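Local coordinates for protein cytochrome P450 RhF (Acinetobacter radioresistens, PDB 6RO8) that probably serves as the heme-binding monooxygenase domain of a longer class VII cytochrome P450, in which oxygen is activated at a cysteine-ligated heme iron, at residues His140-Val144 / Met174-Phe179; Val152-Ile156 / Glu397-Ile402; Met167-Pro172 / Glu390-Phe394; Asn281-Leu286 / Cys310-Ser316. All blocks are in the same frame, centred on the assembly; numbering follows the deposited sequence.

Interaction 1 (His140-Val144 / Met174-Phe179); sequences HQHFV and MVALHF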
# COMPACT_ATOMS: atom_id res chain seq x y z
N HIS A 140 0.17 -12.96 16.74
CA HIS A 140 -0.74 -12.53 15.68
C HIS A 140 -0.74 -13.53 14.52
O HIS A 140 -1.79 -13.76 13.90
CB HIS A 140 -0.36 -11.12 15.23
CG HIS A 140 -0.89 -10.05 16.14
ND1 HIS A 140 -0.16 -9.52 17.18
CD2 HIS A 140 -2.10 -9.44 16.18
CE1 HIS A 140 -0.88 -8.61 17.81
NE2 HIS A 140 -2.07 -8.54 17.22
N GLN A 141 0.40 -14.15 14.25
CA GLN A 141 0.48 -15.17 13.21
C GLN A 141 -0.47 -16.34 13.51
O GLN A 141 -1.24 -16.77 12.64
CB GLN A 141 1.92 -15.65 13.08
CG GLN A 141 2.21 -16.48 11.86
CD GLN A 141 3.66 -16.90 11.79
OE1 GLN A 141 4.30 -17.10 12.82
NE2 GLN A 141 4.18 -17.03 10.58
N HIS A 142 -0.44 -16.85 14.75
CA HIS A 142 -1.41 -17.86 15.16
C HIS A 142 -2.82 -17.42 14.82
O HIS A 142 -3.64 -18.21 14.33
CB HIS A 142 -1.30 -18.13 16.66
CG HIS A 142 -2.28 -19.15 17.18
ND1 HIS A 142 -2.98 -20.01 16.36
CD2 HIS A 142 -2.67 -19.45 18.44
CE1 HIS A 142 -3.75 -20.79 17.09
NE2 HIS A 142 -3.59 -20.47 18.36
N PHE A 143 -3.12 -16.15 15.08
CA PHE A 143 -4.47 -15.63 14.88
C PHE A 143 -4.83 -15.61 13.40
O PHE A 143 -5.94 -16.00 13.01
CB PHE A 143 -4.56 -14.24 15.50
CG PHE A 143 -5.86 -13.55 15.30
CD1 PHE A 143 -6.98 -13.92 16.00
CD2 PHE A 143 -5.95 -12.47 14.43
CE1 PHE A 143 -8.18 -13.25 15.81
CE2 PHE A 143 -7.14 -11.80 14.25
CZ PHE A 143 -8.25 -12.19 14.93
N VAL A 144 -3.89 -15.16 12.56
CA VAL A 144 -4.09 -15.22 11.11
C VAL A 144 -4.38 -16.64 10.67
O VAL A 144 -5.29 -16.89 9.87
CB VAL A 144 -2.86 -14.64 10.37
CG1 VAL A 144 -3.13 -14.60 8.89
CG2 VAL A 144 -2.57 -13.22 10.85
N MET A 174 -9.57 -7.73 9.74
CA MET A 174 -9.70 -8.23 11.11
C MET A 174 -8.36 -8.28 11.82
O MET A 174 -8.25 -7.89 12.99
CB MET A 174 -10.32 -9.62 11.09
CG MET A 174 -11.81 -9.62 11.17
SD MET A 174 -12.27 -11.32 10.87
CE MET A 174 -12.53 -11.29 9.09
N VAL A 175 -7.33 -8.80 11.15
CA VAL A 175 -6.00 -8.83 11.74
C VAL A 175 -5.58 -7.42 12.16
O VAL A 175 -5.13 -7.19 13.29
CB VAL A 175 -5.01 -9.48 10.75
CG1 VAL A 175 -3.59 -9.34 11.21
CG2 VAL A 175 -5.38 -10.97 10.55
N ALA A 176 -5.79 -6.45 11.26
CA ALA A 176 -5.41 -5.06 11.55
C ALA A 176 -6.10 -4.55 12.81
O ALA A 176 -5.44 -4.09 13.75
CB ALA A 176 -5.73 -4.17 10.35
N LEU A 177 -7.44 -4.57 12.82
CA LEU A 177 -8.19 -4.19 14.01
C LEU A 177 -7.60 -4.83 15.25
O LEU A 177 -7.40 -4.16 16.27
CB LEU A 177 -9.65 -4.59 13.86
CG LEU A 177 -10.34 -3.91 12.69
CD1 LEU A 177 -11.73 -4.52 12.52
CD2 LEU A 177 -10.41 -2.46 13.00
N HIS A 178 -7.27 -6.12 15.17
CA HIS A 178 -6.75 -6.84 16.33
C HIS A 178 -5.34 -6.38 16.68
O HIS A 178 -5.03 -6.22 17.87
CB HIS A 178 -6.79 -8.34 16.08
CG HIS A 178 -6.57 -9.15 17.31
ND1 HIS A 178 -7.50 -9.24 18.31
CD2 HIS A 178 -5.52 -9.91 17.70
CE1 HIS A 178 -7.04 -10.02 19.28
NE2 HIS A 178 -5.83 -10.44 18.93
N PHE A 179 -4.49 -6.17 15.68
CA PHE A 179 -3.17 -5.63 15.95
C PHE A 179 -3.26 -4.25 16.61
O PHE A 179 -2.58 -3.99 17.61
CB PHE A 179 -2.37 -5.56 14.65
CG PHE A 179 -0.99 -5.00 14.82
CD1 PHE A 179 0.02 -5.76 15.41
CD2 PHE A 179 -0.69 -3.72 14.37
CE1 PHE A 179 1.31 -5.24 15.55
CE2 PHE A 179 0.58 -3.20 14.51
CZ PHE A 179 1.58 -3.96 15.10

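Interaction 2 (Val152-Ile156 / Glu397-Ile402); sequences VDGFI and ELSRRI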
# COMPACT_ATOMS: atom_id res chain seq x y z
N VAL A 152 -11.65 -20.68 4.71
CA VAL A 152 -11.71 -21.68 3.66
C VAL A 152 -12.49 -22.90 4.11
O VAL A 152 -13.03 -23.63 3.27
CB VAL A 152 -10.32 -22.09 3.16
CG1 VAL A 152 -9.42 -20.87 2.96
CG2 VAL A 152 -9.68 -23.04 4.10
N ASP A 153 -12.61 -23.14 5.42
CA ASP A 153 -13.56 -24.16 5.86
C ASP A 153 -14.94 -23.82 5.32
O ASP A 153 -15.72 -24.72 4.97
CB ASP A 153 -13.58 -24.25 7.39
CG ASP A 153 -12.47 -25.15 7.94
OD1 ASP A 153 -11.80 -25.86 7.15
OD2 ASP A 153 -12.26 -25.13 9.18
N GLY A 154 -15.23 -22.53 5.18
CA GLY A 154 -16.56 -22.12 4.77
C GLY A 154 -16.82 -22.32 3.29
O GLY A 154 -17.92 -22.69 2.89
N PHE A 155 -15.83 -22.06 2.45
CA PHE A 155 -16.09 -22.05 1.02
C PHE A 155 -15.46 -23.22 0.28
O PHE A 155 -15.74 -23.38 -0.92
CB PHE A 155 -15.64 -20.71 0.41
CG PHE A 155 -14.14 -20.47 0.38
CD1 PHE A 155 -13.33 -21.11 -0.56
CD2 PHE A 155 -13.56 -19.54 1.22
CE1 PHE A 155 -11.97 -20.85 -0.61
CE2 PHE A 155 -12.19 -19.29 1.17
CZ PHE A 155 -11.40 -19.94 0.25
N ILE A 156 -14.65 -24.04 0.94
CA ILE A 156 -13.96 -25.11 0.24
C ILE A 156 -14.95 -26.03 -0.46
O ILE A 156 -14.64 -26.60 -1.51
CB ILE A 156 -13.09 -25.88 1.25
CG1 ILE A 156 -12.34 -27.06 0.62
CG2 ILE A 156 -13.95 -26.42 2.38
CD1 ILE A 156 -11.50 -26.68 -0.55
N GLU A 397 -2.21 -22.11 3.00
CA GLU A 397 -3.50 -22.76 3.23
C GLU A 397 -4.13 -23.19 1.91
O GLU A 397 -4.53 -24.35 1.75
CB GLU A 397 -4.44 -21.82 3.99
CG GLU A 397 -5.75 -22.47 4.52
CD GLU A 397 -5.51 -23.39 5.72
OE1 GLU A 397 -6.43 -24.17 6.10
OE2 GLU A 397 -4.39 -23.34 6.30
N LEU A 398 -4.15 -22.28 0.94
CA LEU A 398 -4.79 -22.56 -0.34
C LEU A 398 -4.06 -23.64 -1.12
O LEU A 398 -4.70 -24.55 -1.67
CB LEU A 398 -4.87 -21.28 -1.17
CG LEU A 398 -5.98 -20.31 -0.76
CD1 LEU A 398 -5.80 -18.96 -1.45
CD2 LEU A 398 -7.32 -20.92 -1.06
N SER A 399 -2.74 -23.56 -1.21
CA SER A 399 -2.00 -24.55 -1.98
C SER A 399 -1.96 -25.89 -1.28
O SER A 399 -1.79 -26.92 -1.95
CB SER A 399 -0.58 -24.06 -2.25
OG SER A 399 0.12 -23.93 -1.03
N ARG A 400 -2.12 -25.90 0.04
CA ARG A 400 -2.16 -27.16 0.78
C ARG A 400 -3.47 -27.89 0.55
O ARG A 400 -3.48 -29.10 0.27
CB ARG A 400 -1.97 -26.90 2.27
CG ARG A 400 -1.65 -28.13 3.04
CD ARG A 400 -1.41 -27.80 4.50
NE ARG A 400 -2.66 -27.64 5.24
CZ ARG A 400 -3.01 -26.52 5.84
NH1 ARG A 400 -2.21 -25.47 5.77
NH2 ARG A 400 -4.17 -26.44 6.49
N ARG A 401 -4.58 -27.18 0.65
CA ARG A 401 -5.89 -27.82 0.67
C ARG A 401 -6.60 -27.78 -0.67
O ARG A 401 -7.53 -28.57 -0.87
CB ARG A 401 -6.75 -27.17 1.75
CG ARG A 401 -6.09 -27.20 3.11
CD ARG A 401 -6.90 -26.46 4.12
NE ARG A 401 -8.31 -26.83 4.06
CZ ARG A 401 -9.24 -26.31 4.84
NH1 ARG A 401 -8.89 -25.38 5.73
NH2 ARG A 401 -10.51 -26.70 4.73
N ILE A 402 -6.21 -26.90 -1.57
CA ILE A 402 -6.79 -26.88 -2.91
C ILE A 402 -5.66 -26.84 -3.92
O ILE A 402 -5.44 -25.80 -4.57
CB ILE A 402 -7.73 -25.68 -3.10
CG1 ILE A 402 -8.60 -25.43 -1.87
CG2 ILE A 402 -8.59 -25.91 -4.30
CD1 ILE A 402 -9.53 -24.24 -2.04

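Interaction 3 (Met167-Pro172 / Glu390-Phe394); sequences MLWEIP and EMCIF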
# COMPACT_ATOMS: atom_id res chain seq x y z
N MET A 167 -12.29 -13.99 1.61
CA MET A 167 -11.31 -13.88 2.69
C MET A 167 -10.31 -12.74 2.50
O MET A 167 -9.82 -12.19 3.49
CB MET A 167 -10.54 -15.21 2.85
CG MET A 167 -9.82 -15.69 1.59
SD MET A 167 -9.02 -17.31 1.70
CE MET A 167 -8.56 -17.39 3.39
N LEU A 168 -10.04 -12.35 1.24
CA LEU A 168 -8.81 -11.60 0.99
C LEU A 168 -8.87 -10.17 1.53
O LEU A 168 -7.83 -9.63 1.92
CB LEU A 168 -8.46 -11.63 -0.50
CG LEU A 168 -7.78 -12.93 -1.00
CD1 LEU A 168 -7.21 -12.77 -2.40
CD2 LEU A 168 -6.70 -13.51 -0.04
N TRP A 169 -10.04 -9.52 1.59
CA TRP A 169 -10.08 -8.23 2.28
C TRP A 169 -10.51 -8.35 3.73
O TRP A 169 -10.05 -7.58 4.58
CB TRP A 169 -11.00 -7.24 1.54
CG TRP A 169 -12.45 -7.41 1.76
CD1 TRP A 169 -13.33 -8.10 0.96
CD2 TRP A 169 -13.24 -6.85 2.82
NE1 TRP A 169 -14.60 -8.02 1.47
CE2 TRP A 169 -14.58 -7.26 2.62
CE3 TRP A 169 -12.94 -6.05 3.93
CZ2 TRP A 169 -15.61 -6.90 3.48
CZ3 TRP A 169 -13.96 -5.70 4.78
CH2 TRP A 169 -15.28 -6.12 4.56
N GLU A 170 -11.34 -9.33 4.06
CA GLU A 170 -11.92 -9.38 5.39
C GLU A 170 -10.89 -9.79 6.44
O GLU A 170 -10.86 -9.23 7.54
CB GLU A 170 -13.09 -10.34 5.37
CG GLU A 170 -14.22 -10.03 6.28
CD GLU A 170 -15.17 -11.18 6.28
OE1 GLU A 170 -15.33 -11.79 5.20
OE2 GLU A 170 -15.70 -11.53 7.36
N ILE A 171 -10.04 -10.76 6.12
CA ILE A 171 -9.08 -11.25 7.11
C ILE A 171 -8.01 -10.20 7.41
O ILE A 171 -7.78 -9.90 8.59
CB ILE A 171 -8.46 -12.59 6.66
CG1 ILE A 171 -9.44 -13.72 6.96
CG2 ILE A 171 -7.13 -12.84 7.36
CD1 ILE A 171 -9.00 -15.08 6.45
N PRO A 172 -7.34 -9.59 6.41
CA PRO A 172 -6.37 -8.54 6.74
C PRO A 172 -6.99 -7.43 7.56
O PRO A 172 -6.35 -6.92 8.49
CB PRO A 172 -5.91 -8.03 5.37
CG PRO A 172 -6.16 -9.16 4.47
CD PRO A 172 -7.44 -9.77 4.95
N GLU A 390 0.91 -12.54 6.41
CA GLU A 390 -0.46 -12.84 5.98
C GLU A 390 -0.46 -13.44 4.58
O GLU A 390 -1.24 -14.35 4.30
CB GLU A 390 -1.33 -11.60 6.05
CG GLU A 390 -1.48 -11.05 7.45
CD GLU A 390 -2.41 -9.87 7.51
OE1 GLU A 390 -3.58 -10.00 7.08
OE2 GLU A 390 -1.98 -8.80 7.99
N MET A 391 0.45 -12.99 3.71
CA MET A 391 0.50 -13.53 2.36
C MET A 391 0.94 -15.00 2.35
O MET A 391 0.34 -15.83 1.65
CB MET A 391 1.43 -12.66 1.52
CG MET A 391 0.85 -11.25 1.23
SD MET A 391 2.13 -10.25 0.47
CE MET A 391 2.18 -10.89 -1.21
N CYS A 392 1.95 -15.36 3.15
CA CYS A 392 2.34 -16.78 3.21
C CYS A 392 1.21 -17.68 3.69
O CYS A 392 0.91 -18.69 3.04
CB CYS A 392 3.58 -16.93 4.10
SG CYS A 392 4.95 -15.91 3.52
N ILE A 393 0.55 -17.32 4.80
CA ILE A 393 -0.51 -18.18 5.32
C ILE A 393 -1.62 -18.35 4.29
O ILE A 393 -2.10 -19.47 4.05
CB ILE A 393 -1.06 -17.63 6.65
CG1 ILE A 393 -0.03 -17.84 7.77
CG2 ILE A 393 -2.36 -18.32 7.03
CD1 ILE A 393 -0.03 -16.71 8.81
N PHE A 394 -2.03 -17.26 3.63
CA PHE A 394 -3.02 -17.40 2.56
C PHE A 394 -2.59 -18.46 1.56
O PHE A 394 -3.31 -19.43 1.31
CB PHE A 394 -3.24 -16.07 1.83
CG PHE A 394 -4.10 -15.11 2.56
CD1 PHE A 394 -5.29 -15.52 3.15
CD2 PHE A 394 -3.73 -13.77 2.66
CE1 PHE A 394 -6.08 -14.61 3.83
CE2 PHE A 394 -4.50 -12.87 3.34
CZ PHE A 394 -5.68 -13.28 3.92

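Interaction 4 (Asn281-Leu286 / Cys310-Ser316); sequences NALKLL and CLRHSGS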
# COMPACT_ATOMS: atom_id res chain seq x y z
N ASN A 281 -2.80 -9.95 -5.61
CA ASN A 281 -1.81 -9.93 -6.68
C ASN A 281 -0.99 -11.21 -6.70
O ASN A 281 -0.76 -11.80 -7.77
CB ASN A 281 -0.88 -8.74 -6.52
CG ASN A 281 -1.54 -7.46 -6.84
OD1 ASN A 281 -2.59 -7.44 -7.48
ND2 ASN A 281 -0.96 -6.36 -6.35
N ALA A 282 -0.53 -11.64 -5.53
CA ALA A 282 0.33 -12.82 -5.46
C ALA A 282 -0.40 -14.07 -5.90
O ALA A 282 0.13 -14.86 -6.70
CB ALA A 282 0.88 -12.97 -4.04
N LEU A 283 -1.63 -14.28 -5.40
CA LEU A 283 -2.41 -15.44 -5.81
C LEU A 283 -2.73 -15.38 -7.30
O LEU A 283 -2.68 -16.41 -7.99
CB LEU A 283 -3.70 -15.53 -5.00
CG LEU A 283 -3.54 -15.94 -3.55
CD1 LEU A 283 -4.74 -15.49 -2.76
CD2 LEU A 283 -3.38 -17.43 -3.45
N LYS A 284 -3.06 -14.19 -7.82
CA LYS A 284 -3.27 -14.04 -9.26
C LYS A 284 -2.03 -14.44 -10.05
O LYS A 284 -2.12 -15.18 -11.03
CB LYS A 284 -3.68 -12.59 -9.56
CG LYS A 284 -3.90 -12.23 -11.03
CD LYS A 284 -4.55 -10.84 -11.13
CE LYS A 284 -4.59 -10.34 -12.56
NZ LYS A 284 -3.24 -10.40 -13.19
N LEU A 285 -0.85 -13.97 -9.61
CA LEU A 285 0.40 -14.31 -10.27
C LEU A 285 0.68 -15.80 -10.24
O LEU A 285 0.93 -16.42 -11.28
CB LEU A 285 1.55 -13.57 -9.59
CG LEU A 285 2.09 -12.29 -10.20
CD1 LEU A 285 3.26 -11.85 -9.35
CD2 LEU A 285 2.53 -12.55 -11.62
N LEU A 286 0.65 -16.40 -9.04
CA LEU A 286 1.07 -17.79 -8.89
C LEU A 286 0.05 -18.77 -9.44
O LEU A 286 0.44 -19.84 -9.93
CB LEU A 286 1.35 -18.09 -7.41
CG LEU A 286 2.36 -17.17 -6.68
CD1 LEU A 286 2.24 -17.28 -5.15
CD2 LEU A 286 3.82 -17.39 -7.13
N CYS A 310 6.64 -11.94 -5.64
CA CYS A 310 5.36 -11.31 -5.95
C CYS A 310 5.32 -9.84 -5.56
O CYS A 310 4.82 -9.00 -6.33
CB CYS A 310 4.21 -12.07 -5.28
SG CYS A 310 3.82 -13.67 -6.01
N LEU A 311 5.83 -9.54 -4.37
CA LEU A 311 5.94 -8.15 -3.92
C LEU A 311 6.81 -7.31 -4.86
O LEU A 311 6.52 -6.12 -5.10
CB LEU A 311 6.51 -8.13 -2.51
CG LEU A 311 5.55 -8.62 -1.41
CD1 LEU A 311 6.26 -8.66 -0.03
CD2 LEU A 311 4.30 -7.72 -1.37
N ARG A 312 7.90 -7.90 -5.36
CA ARG A 312 8.69 -7.20 -6.36
C ARG A 312 7.92 -7.06 -7.66
O ARG A 312 7.84 -5.97 -8.24
CB ARG A 312 10.00 -7.94 -6.62
CG ARG A 312 10.87 -7.20 -7.64
CD ARG A 312 11.89 -8.14 -8.30
NE ARG A 312 11.24 -9.16 -9.11
CZ ARG A 312 10.98 -9.04 -10.40
NH1 ARG A 312 11.32 -7.93 -11.04
NH2 ARG A 312 10.38 -10.01 -11.06
N HIS A 313 7.31 -8.15 -8.13
CA HIS A 313 6.82 -8.19 -9.50
C HIS A 313 5.51 -7.44 -9.65
O HIS A 313 5.31 -6.69 -10.62
CB HIS A 313 6.65 -9.65 -9.94
CG HIS A 313 6.14 -9.78 -11.33
ND1 HIS A 313 4.83 -9.51 -11.67
CD2 HIS A 313 6.76 -10.12 -12.47
CE1 HIS A 313 4.67 -9.70 -12.96
NE2 HIS A 313 5.83 -10.07 -13.48
N SER A 314 4.58 -7.67 -8.73
CA SER A 314 3.25 -7.07 -8.73
C SER A 314 2.87 -6.75 -7.29
O SER A 314 1.93 -7.31 -6.73
CB SER A 314 2.17 -7.94 -9.35
OG SER A 314 2.61 -8.59 -10.54
N GLY A 315 3.63 -5.83 -6.69
CA GLY A 315 3.30 -5.35 -5.36
C GLY A 315 2.05 -4.48 -5.35
O GLY A 315 1.52 -4.07 -6.38
N SER A 316 1.56 -4.23 -4.13
CA SER A 316 0.32 -3.48 -3.93
C SER A 316 0.53 -1.98 -3.87
O SER A 316 -0.42 -1.24 -4.09
CB SER A 316 -0.37 -3.95 -2.65
OG SER A 316 0.55 -3.97 -1.57

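Interaction 1 (His140-Val144 / Met174-Phe179)
Two helical segments run nearly antiparallel here, their axes 10.7 Å apart at closest approach and their N-to-C directions at 152°. CA atoms lie nearest at Val144 and Val175 (6.7 Å) and at His140 and Phe179 (7.3 Å). Rings fill much of this gap. Phe143 and His178 stack face to face, ring centroids 4.5 Å apart and planes at 22°, on the more exposed side, where histidine is at home. Phe179 directs its edge at the face of His140 in a T-shaped pair, centroids 5.4 Å apart, and His140 CE1 lies 3.8 Å from Phe179 CD1. The polar side of His140 is engaged through ND1 by Asn136 O. Beta-branched valines suit the tighter end, with Val144 CG2 3.6 Å from Val175 CG2. Phe179 also touches the heme. An aromatic cluster and an aliphatic pair thus join helices 134-155 and 170-179, so the contact rests on dispersion and ring geometry, its histidines contributing through their rings rather than through polar bonds between the segments.

Interaction 2 (Val152-Ile156 / Glu397-Ile402)
A salt-bridge network centred on Arg401 and Glu397, backed by an apolar cluster, ties the C-terminal end of helix 134-155 to that of helix 384-401, two long helices of the P450 core (D and L in the usual lettering). Asp153 OD1 accepts a hydrogen bond from Arg401 NH2 at 2.9 Å and a weak one from Arg401 NH1 at 3.3 Å. On its own helix, Arg401 NH1 also bonds Glu397 OE1 at 2.8 Å, an i to i+4 pair, while Glu397 OE2 forms a salt bridge with Arg400 NH1 at 3.1 Å, with weak hydrogen-bond geometry; Arg401 thereby joins two carboxylates. Val152 CG2 covers a face of the Arg401 guanidinium, 3.0 Å from Arg401 NH1, leaving its N-H groups to Asp153 and Glu397. On the apolar side, Ile156 CD1 packs 3.4 Å from Ile402 CG1, and the Phe155 ring reaches Ile402 CD1 and Leu398 CD2, its CE1 and CZ respectively 4.4 Å away. Long flexible arginines suit the more exposed surface, branched aliphatics the apolar side. Helix 163-168 packs against Val152, Phe155 and Leu398, Trp430 beyond strand 427-429 touches Phe155 and Ile402, and helix 290-298 covers Ser399.

Interaction 3 (Met167-Pro172 / Glu390-Phe394)
Phe394 is a knob set into a hole made by Met167, Leu168, Ile171 and Pro172, and the rotamers explain the fit. Its chi1 of -78° (m) sends the ring off helix 384-401 toward the junction of helices 163-168 and 170-179; in P450 lettering this is where helix L meets the helix E region in the core of the fold. Leu168, likewise m at chi1 and with a t chi2, lays CD2 over the ring in a CH-pi contact, 3.8 Å from the Phe394 centroid and only 2° off the ring normal. Met167, p at chi1 and t at chi2, brings CE to 3.8 Å from Phe394 CE1, with SD 5.4 Å from the ring centroid in an oblique Met-aromatic contact. Ile171 CG2 meets Phe394 CZ at 3.8 Å, and Pro172 CD approaches the same CZ at 4.1 Å. Glu390, m then t, reaches back so that OE1 lies 3.2 Å from Pro172 CA; the side chain of this buried residue comes within about 5 Å of the heme. The chemistry is therefore mostly apolar: a flat ring fills a hole of aliphatic and sulfur-bearing groups, with one acidic side chain at the heme-facing margin.

Interaction 4 (Asn281-Leu286 / Cys310-Ser316)
Asn281 opens the contact by pointing its amide across to the backbone of Ser314: ND2 gives a weak hydrogen bond to Ser314 O at 3.1 Å, while its stronger partner is Arg421 O. An amide suits this place because it can donate to backbone carbonyls. Next, Ala282 puts CB 3.6 Å from Cys310 SG; its small side chain lets the CA atoms of Ala282 and Cys310 come within 5.3 Å. One turn on, Leu285 spreads CD1 against Cys310 SG at 3.8 Å, His313 ND1 at 3.7 Å and Ser314 OG at 3.5 Å, the last two hydrogen-bonded to each other at 2.7 Å. Leu286 finishes the row, CG 3.9 Å from Cys310 SG, so the compact thiol sits among three aliphatic residues. Gly315 avoids the clash a CB would make with Leu311 O, and Ser316 touches the heme, its OG bonded to Thr274 O. The segments cross almost at right angles (88°, axes 9.7 Å apart at closest approach): the C-terminal part of the long helix spanning the heme in P450s, and helix K. Helix K carries the ExxR salt bridge Glu309-Arg312. Helix 384-401 packs on both, through Met391 and Ile395, and helix 290-298 covers Leu286.

Helix 384-401 supplies a segment to interactions 2 and 3 and touches 1 and 4 from the side. Interaction 3 is central: Val175 CG1 of interaction 1 lies 3.6 Å from Glu390 OE2, Met167 CE lies 3.6 Å from Val152 CG1 of interaction 2, and Met391 CE is 3.7 Å from Ala282 CB of interaction 4. Leu398 CD1 meets Leu283 CD2 at 3.5 Å, joining 2 to 4, whereas 1 and 4 remain about 12 Å apart at their nearest atoms. Interactions 1, 3 and 4 approach the heme: the side chains of Phe179, Glu390 and Ser316 are about 4, 5 and 3 Å from it. Interaction 2 lies away from the heme site.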